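Local coordinates for glycerophosphodiester phosphodiesterase (Cytophaga hutchinsonii ATCC 33406, PDB 3CH0), which belongs to the glycerophosphoryl diester phosphodiesterase family, has a TIM-barrel fold and carries a bound citric acid in this crystal structure, at residues 39-44 against 172-177; 54-59 against 136-141. All coordinates share one frame; numbering follows the deposited sequence.

Overall arrangement
Both contacts gather round strand 132-137 of the barrel. Interaction 1 is fully buried, and its centre lies about 4 Å from the centre of the chain. It joins strands 39-46 and 171-175, the two neighbours of 132-137, through one amide-carboxylate bond. Interaction 2 is partly buried, and its centre lies farther out, about 10 Å from the chain centre. There E136 at the end of strand 132-137, K138 just past it and H56 of the loop after strand 52-54 all bond a citric acid. The centres of the two contacts are about 10 Å apart. D177 OD2 with S139 OG, and L44 N with E136 O, probably bond the contacts to each other. Along the chain, interaction 2 is nested inside interaction 1.

Interaction 1: 39-44 against 172-177; sequences TLEFDL and TLQSFD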
loop_
_atom_site.group_PDB
_atom_site.type_symbol
_atom_site.label_atom_id
_atom_site.label_comp_id
_atom_site.label_asym_id
_atom_site.label_seq_id
_atom_site.Cartn_x
_atom_site.Cartn_y
_atom_site.Cartn_z
ATOM N N THR A 39 -3.419 -2.518 -10.465
ATOM C CA THR A 39 -2.435 -2.718 -9.395
ATOM C C THR A 39 -3.129 -2.951 -8.065
ATOM O O THR A 39 -4.119 -2.247 -7.731
ATOM C CB THR A 39 -1.599 -1.444 -9.270
ATOM O OG1 THR A 39 -0.955 -1.180 -10.537
ATOM C CG2 THR A 39 -0.486 -1.515 -8.178
ATOM N N LEU A 40 -2.623 -3.934 -7.343
ATOM C CA LEU A 40 -3.013 -4.126 -5.947
ATOM C C LEU A 40 -2.022 -3.290 -5.130
ATOM O O LEU A 40 -0.814 -3.501 -5.237
ATOM C CB LEU A 40 -2.886 -5.573 -5.552
ATOM C CG LEU A 40 -3.685 -6.586 -6.417
ATOM C CD1 LEU A 40 -3.391 -8.021 -5.937
ATOM C CD2 LEU A 40 -5.166 -6.271 -6.302
ATOM N N GLU A 41 -2.544 -2.400 -4.312
ATOM C CA GLU A 41 -1.776 -1.576 -3.411
ATOM C C GLU A 41 -1.932 -2.143 -1.972
ATOM O O GLU A 41 -3.015 -2.592 -1.559
ATOM C CB GLU A 41 -2.210 -0.114 -3.500
ATOM C CG GLU A 41 -1.355 0.886 -2.719
ATOM C CD GLU A 41 -1.545 0.873 -1.225
ATOM O OE1 GLU A 41 -2.580 0.411 -0.666
ATOM O OE2 GLU A 41 -0.655 1.395 -0.507
ATOM N N PHE A 42 -0.853 -2.187 -1.200
ATOM C CA PHE A 42 -0.924 -2.828 0.098
ATOM C C PHE A 42 0.315 -2.468 0.896
ATOM O O PHE A 42 1.234 -1.862 0.399
ATOM C CB PHE A 42 -1.026 -4.360 -0.033
ATOM C CG PHE A 42 0.040 -4.923 -0.927
ATOM C CD1 PHE A 42 -0.146 -4.993 -2.296
ATOM C CD2 PHE A 42 1.264 -5.387 -0.403
ATOM C CE1 PHE A 42 0.832 -5.433 -3.132
ATOM C CE2 PHE A 42 2.276 -5.816 -1.232
ATOM C CZ PHE A 42 2.060 -5.852 -2.594
ATOM N N ASP A 43 0.308 -2.864 2.165
ATOM C CA ASP A 43 1.283 -2.464 3.182
ATOM C C ASP A 43 1.904 -3.700 3.778
ATOM O O ASP A 43 1.238 -4.722 3.916
ATOM C CB ASP A 43 0.512 -1.750 4.251
ATOM C CG ASP A 43 -0.324 -0.626 3.714
ATOM O OD1 ASP A 43 0.285 0.313 3.188
ATOM O OD2 ASP A 43 -1.572 -0.593 3.871
ATOM N N LEU A 44 3.203 -3.614 4.105
ATOM C CA LEU A 44 3.966 -4.742 4.599
ATOM C C LEU A 44 4.682 -4.437 5.891
ATOM O O LEU A 44 5.284 -3.354 6.073
ATOM C CB LEU A 44 5.000 -5.204 3.576
ATOM C CG LEU A 44 4.492 -5.493 2.155
ATOM C CD1 LEU A 44 5.607 -5.723 1.131
ATOM C CD2 LEU A 44 3.552 -6.703 2.208
ATOM N N THR A 172 6.204 -2.519 -7.673
ATOM C CA THR A 172 6.743 -1.242 -7.195
ATOM C C THR A 172 6.796 -1.251 -5.699
ATOM O O THR A 172 5.839 -1.686 -5.068
ATOM C CB THR A 172 5.843 -0.052 -7.647
ATOM O OG1 THR A 172 5.719 -0.100 -9.080
ATOM C CG2 THR A 172 6.399 1.303 -7.202
ATOM N N LEU A 173 7.919 -0.817 -5.137
ATOM C CA LEU A 173 8.128 -0.761 -3.696
ATOM C C LEU A 173 7.964 0.714 -3.319
ATOM O O LEU A 173 8.669 1.573 -3.850
ATOM C CB LEU A 173 9.531 -1.256 -3.309
ATOM C CG LEU A 173 9.812 -1.499 -1.843
ATOM C CD1 LEU A 173 9.834 -0.178 -1.034
ATOM C CD2 LEU A 173 8.897 -2.612 -1.238
ATOM N N GLN A 174 7.010 0.992 -2.440
ATOM C CA GLN A 174 6.725 2.358 -2.037
ATOM C C GLN A 174 7.063 2.552 -0.595
ATOM O O GLN A 174 7.030 1.630 0.214
ATOM C CB GLN A 174 5.277 2.774 -2.264
ATOM C CG GLN A 174 4.297 1.900 -1.528
ATOM C CD GLN A 174 2.810 2.206 -1.745
ATOM O OE1 GLN A 174 2.429 3.352 -2.033
ATOM N NE2 GLN A 174 1.948 1.196 -1.450
ATOM N N SER A 175 7.502 3.762 -0.238
ATOM C CA SER A 175 7.720 4.056 1.166
ATOM C C SER A 175 7.765 5.550 1.411
ATOM O O SER A 175 8.166 6.321 0.546
ATOM C CB SER A 175 9.022 3.424 1.706
ATOM O OG SER A 175 9.085 3.437 3.112
ATOM N N PHE A 176 7.367 5.933 2.632
ATOM C CA PHE A 176 7.660 7.275 3.117
ATOM C C PHE A 176 9.092 7.395 3.604
ATOM O O PHE A 176 9.597 8.551 3.811
ATOM C CB PHE A 176 6.778 7.619 4.319
ATOM C CG PHE A 176 5.374 7.952 3.976
ATOM C CD1 PHE A 176 5.026 9.215 3.533
ATOM C CD2 PHE A 176 4.379 7.046 4.138
ATOM C CE1 PHE A 176 3.727 9.524 3.215
ATOM C CE2 PHE A 176 3.067 7.381 3.839
ATOM C CZ PHE A 176 2.760 8.614 3.333
ATOM N N ASP A 177 9.703 6.263 3.951
ATOM C CA ASP A 177 11.001 6.214 4.668
ATOM C C ASP A 177 12.082 6.300 3.618
ATOM O O ASP A 177 12.327 5.331 2.922
ATOM C CB ASP A 177 11.112 4.924 5.467
ATOM C CG ASP A 177 12.304 4.888 6.392
ATOM O OD1 ASP A 177 13.214 5.748 6.257
ATOM O OD2 ASP A 177 12.305 4.002 7.246
#
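Q174 NE2 donates to E41 OE2 at 2.8 Å. The bond lies inside a TIM barrel and spans the one strand, 132-137, that separates 39-46 from 171-175. All three strands run parallel, and Q174 packs over N134 and E136 of the middle one. With chi1 at 59°, CG of Q174 is tucked between its own N and C. Beyond CG the chain is extended, which carries the amide across to E41. E41 turns at its CB-CG bond, and the two side chains meet at about a right angle. The amide stands nearly upright to the carboxylate (78°). NE2 reaches OE2 on its anti side, somewhat out of the carboxylate plane, and the bond is moderately bent, with an N-H...O angle of 148°. NE2 also packs against E41 CG at 3.6 Å. The other oxygen, E41 OE1, accepts from the backbone N of R15, so both carboxylate oxygens have a donor. The E41 side chain comes within about 3 Å of the bound citric acid, nearest atoms. Past the end of strand 171-175, D177 is the N-cap of helix 178-187. It is reached through an ST turn, in which D177 N donates to S175 OG at 3.0 Å.

Interaction 2: 54-59 against 136-141; sequences VSHDTF and EIKSTV. With CIT (citric acid), chain B.
H56 holds CG opposite its backbone N (chi1 -179°), while K138 bends about its CB-CG bond (chi2 -73°). The lysine chain then runs alongside the carbonyl O of H56, and its end arrives beside the imidazole. K138 CE packs 3.5 Å from H56 CD2, and NZ lies oblique to the ring. H56 NE2 and K138 NZ both face the citric acid. H56 NE2 donates to citric acid O3 at 2.7 Å, with O3 at the ring edge and near its plane. K138 NZ donates to citric acid O6 at 2.9 Å and to O7 at 3.0 Å. Its third bond to the ligand, to O3, is weak. K138 NZ also forms a salt bridge with E136 OE2 at 2.7 Å, approaching from above the carboxylate plane. The other oxygen, E136 OE1, accepts from citric acid O7 at 2.9 Å. One carboxylate thus grips both the lysine and the ligand hydroxyl.

The site lies at the C-terminal end of strand 132-137, the end of the barrel where TIM-barrel enzymes carry their active sites. R15 and H14 also bond the citric acid, and D43 packs against both H56 and K138.

On the loop side, H56 ND1 donates to D57 OD2 at 2.7 Å in a nearly straight bond (163°). D57 OD2 stays close to the imidazole plane, but the histidine lies above the carboxylate plane. This second bond helps fix the rotation of the ring. S55 OG donates to D57 O at 2.7 Å, in the carbonyl plane and on a lone pair, and links S55 to D57 within the loop. K138 itself is the centre of an inverse gamma turn, closed by a weak bond from S139 N to I137 O.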
loop_
_atom_site.group_PDB
_atom_site.type_symbol
_atom_site.label_atom_id
_atom_site.label_comp_id
_atom_site.label_asym_id
_atom_site.label_seq_id
_atom_site.Cartn_x
_atom_site.Cartn_y
_atom_site.Cartn_z
ATOM N N VAL A 54 0.938 -8.815 5.434
ATOM C CA VAL A 54 0.226 -7.685 4.833
ATOM C C VAL A 54 -0.579 -6.971 5.902
ATOM O O VAL A 54 -1.468 -7.565 6.516
ATOM C CB VAL A 54 -0.696 -8.103 3.668
ATOM C CG1 VAL A 54 -1.232 -6.861 2.902
ATOM C CG2 VAL A 54 0.026 -9.000 2.679
ATOM N N SER A 55 -0.192 -5.727 6.236
ATOM C CA SER A 55 -0.802 -4.981 7.311
ATOM C C SER A 55 -0.410 -3.515 7.206
ATOM O O SER A 55 0.760 -3.217 6.996
ATOM C CB SER A 55 -0.290 -5.511 8.660
ATOM O OG SER A 55 -0.972 -4.873 9.707
ATOM N N HIS A 56 -1.383 -2.634 7.383
ATOM C CA HIS A 56 -1.101 -1.182 7.356
ATOM C C HIS A 56 -0.237 -0.728 8.512
ATOM O O HIS A 56 0.556 0.219 8.392
ATOM C CB HIS A 56 -2.406 -0.378 7.369
ATOM C CG HIS A 56 -2.179 1.085 7.315
ATOM N ND1 HIS A 56 -2.191 1.884 8.442
ATOM C CD2 HIS A 56 -1.791 1.884 6.293
ATOM C CE1 HIS A 56 -1.886 3.125 8.085
ATOM N NE2 HIS A 56 -1.624 3.145 6.787
ATOM N N ASP A 57 -0.393 -1.362 9.669
ATOM C CA ASP A 57 0.325 -1.002 10.913
ATOM C C ASP A 57 1.083 -2.191 11.425
ATOM O O ASP A 57 0.763 -3.357 11.145
ATOM C CB ASP A 57 -0.644 -0.448 11.942
ATOM C CG ASP A 57 -1.154 0.921 11.541
ATOM O OD1 ASP A 57 -0.416 1.960 11.707
ATOM O OD2 ASP A 57 -2.260 0.967 10.960
ATOM N N THR A 58 2.109 -1.904 12.220
ATOM C CA THR A 58 2.876 -2.899 12.927
ATOM C C THR A 58 2.164 -3.405 14.186
ATOM O O THR A 58 2.791 -4.135 14.926
ATOM C CB THR A 58 4.263 -2.386 13.300
ATOM O OG1 THR A 58 4.099 -1.230 14.118
ATOM C CG2 THR A 58 5.022 -1.983 12.025
ATOM N N PHE A 59 0.952 -2.937 14.444
ATOM C CA PHE A 59 0.145 -3.358 15.590
ATOM C C PHE A 59 -1.271 -3.624 15.044
ATOM O O PHE A 59 -1.647 -3.189 13.935
ATOM C CB PHE A 59 0.098 -2.292 16.701
ATOM C CG PHE A 59 -0.351 -0.949 16.228
ATOM C CD1 PHE A 59 0.554 -0.025 15.704
ATOM C CD2 PHE A 59 -1.675 -0.593 16.230
ATOM C CE1 PHE A 59 0.115 1.173 15.245
ATOM C CE2 PHE A 59 -2.093 0.570 15.781
ATOM C CZ PHE A 59 -1.186 1.498 15.267
ATOM N N GLU A 136 4.014 -1.284 0.236
ATOM C CA GLU A 136 4.582 -0.241 1.114
ATOM C C GLU A 136 5.376 -0.841 2.237
ATOM O O GLU A 136 4.863 -1.623 3.019
ATOM C CB GLU A 136 3.487 0.698 1.669
ATOM C CG GLU A 136 4.082 1.900 2.462
ATOM C CD GLU A 136 3.113 2.954 2.848
ATOM O OE1 GLU A 136 1.967 2.968 2.366
ATOM O OE2 GLU A 136 3.536 3.786 3.725
ATOM N N ILE A 137 6.646 -0.475 2.341
ATOM C CA ILE A 137 7.434 -0.750 3.525
ATOM C C ILE A 137 7.110 0.226 4.626
ATOM O O ILE A 137 7.463 1.402 4.519
ATOM C CB ILE A 137 8.967 -0.845 3.216
ATOM C CG1 ILE A 137 9.165 -2.138 2.394
ATOM C CG2 ILE A 137 9.833 -0.885 4.470
ATOM C CD1 ILE A 137 10.576 -2.723 2.332
ATOM N N LYS A 138 6.376 -0.266 5.613
ATOM C CA LYS A 138 5.968 0.537 6.726
ATOM C C LYS A 138 7.005 0.669 7.856
ATOM O O LYS A 138 6.795 0.205 8.959
ATOM C CB LYS A 138 4.635 -0.010 7.276
ATOM C CG LYS A 138 3.459 0.226 6.349
ATOM C CD LYS A 138 3.018 1.695 6.313
ATOM C CE LYS A 138 1.684 2.013 5.648
ATOM N NZ LYS A 138 1.455 3.538 5.444
ATOM N N SER A 139 8.107 1.351 7.532
ATOM C CA SER A 139 9.218 1.571 8.468
ATOM C C SER A 139 9.242 3.051 8.854
ATOM O O SER A 139 8.884 3.942 8.036
ATOM C CB SER A 139 10.568 1.161 7.853
ATOM O OG SER A 139 10.787 1.849 6.623
ATOM N N THR A 140 9.709 3.287 10.075
ATOM C CA THR A 140 10.064 4.613 10.531
ATOM C C THR A 140 11.336 4.468 11.379
ATOM O O THR A 140 11.607 3.422 11.961
ATOM C CB THR A 140 8.987 5.303 11.394
ATOM O OG1 THR A 140 8.928 4.716 12.686
ATOM C CG2 THR A 140 7.606 5.269 10.708
ATOM N N VAL A 141 12.122 5.541 11.411
ATOM C CA VAL A 141 13.357 5.560 12.202
ATOM C C VAL A 141 13.124 5.173 13.649
ATOM O O VAL A 141 13.890 4.442 14.231
ATOM C CB VAL A 141 14.026 6.967 12.150
ATOM C CG1 VAL A 141 15.236 7.048 13.105
ATOM C CG2 VAL A 141 14.413 7.290 10.730
HETATM C C1 CIT B . -0.760 5.377 0.697
HETATM O O1 CIT B . -0.486 5.754 -0.457
HETATM O O2 CIT B . -1.001 4.148 0.850
HETATM C C2 CIT B . -0.892 6.374 1.815
HETATM C C3 CIT B . -0.670 5.862 3.194
HETATM O O7 CIT B . 0.717 5.428 3.256
HETATM C C4 CIT B . -0.946 6.978 4.175
HETATM C C5 CIT B . -0.578 6.719 5.580
HETATM O O3 CIT B . -0.878 5.661 6.133
HETATM O O4 CIT B . 0.023 7.613 6.243
HETATM C C6 CIT B . -1.544 4.675 3.505
HETATM O O5 CIT B . -2.803 4.845 3.335
HETATM O O6 CIT B . -0.983 3.603 3.929
#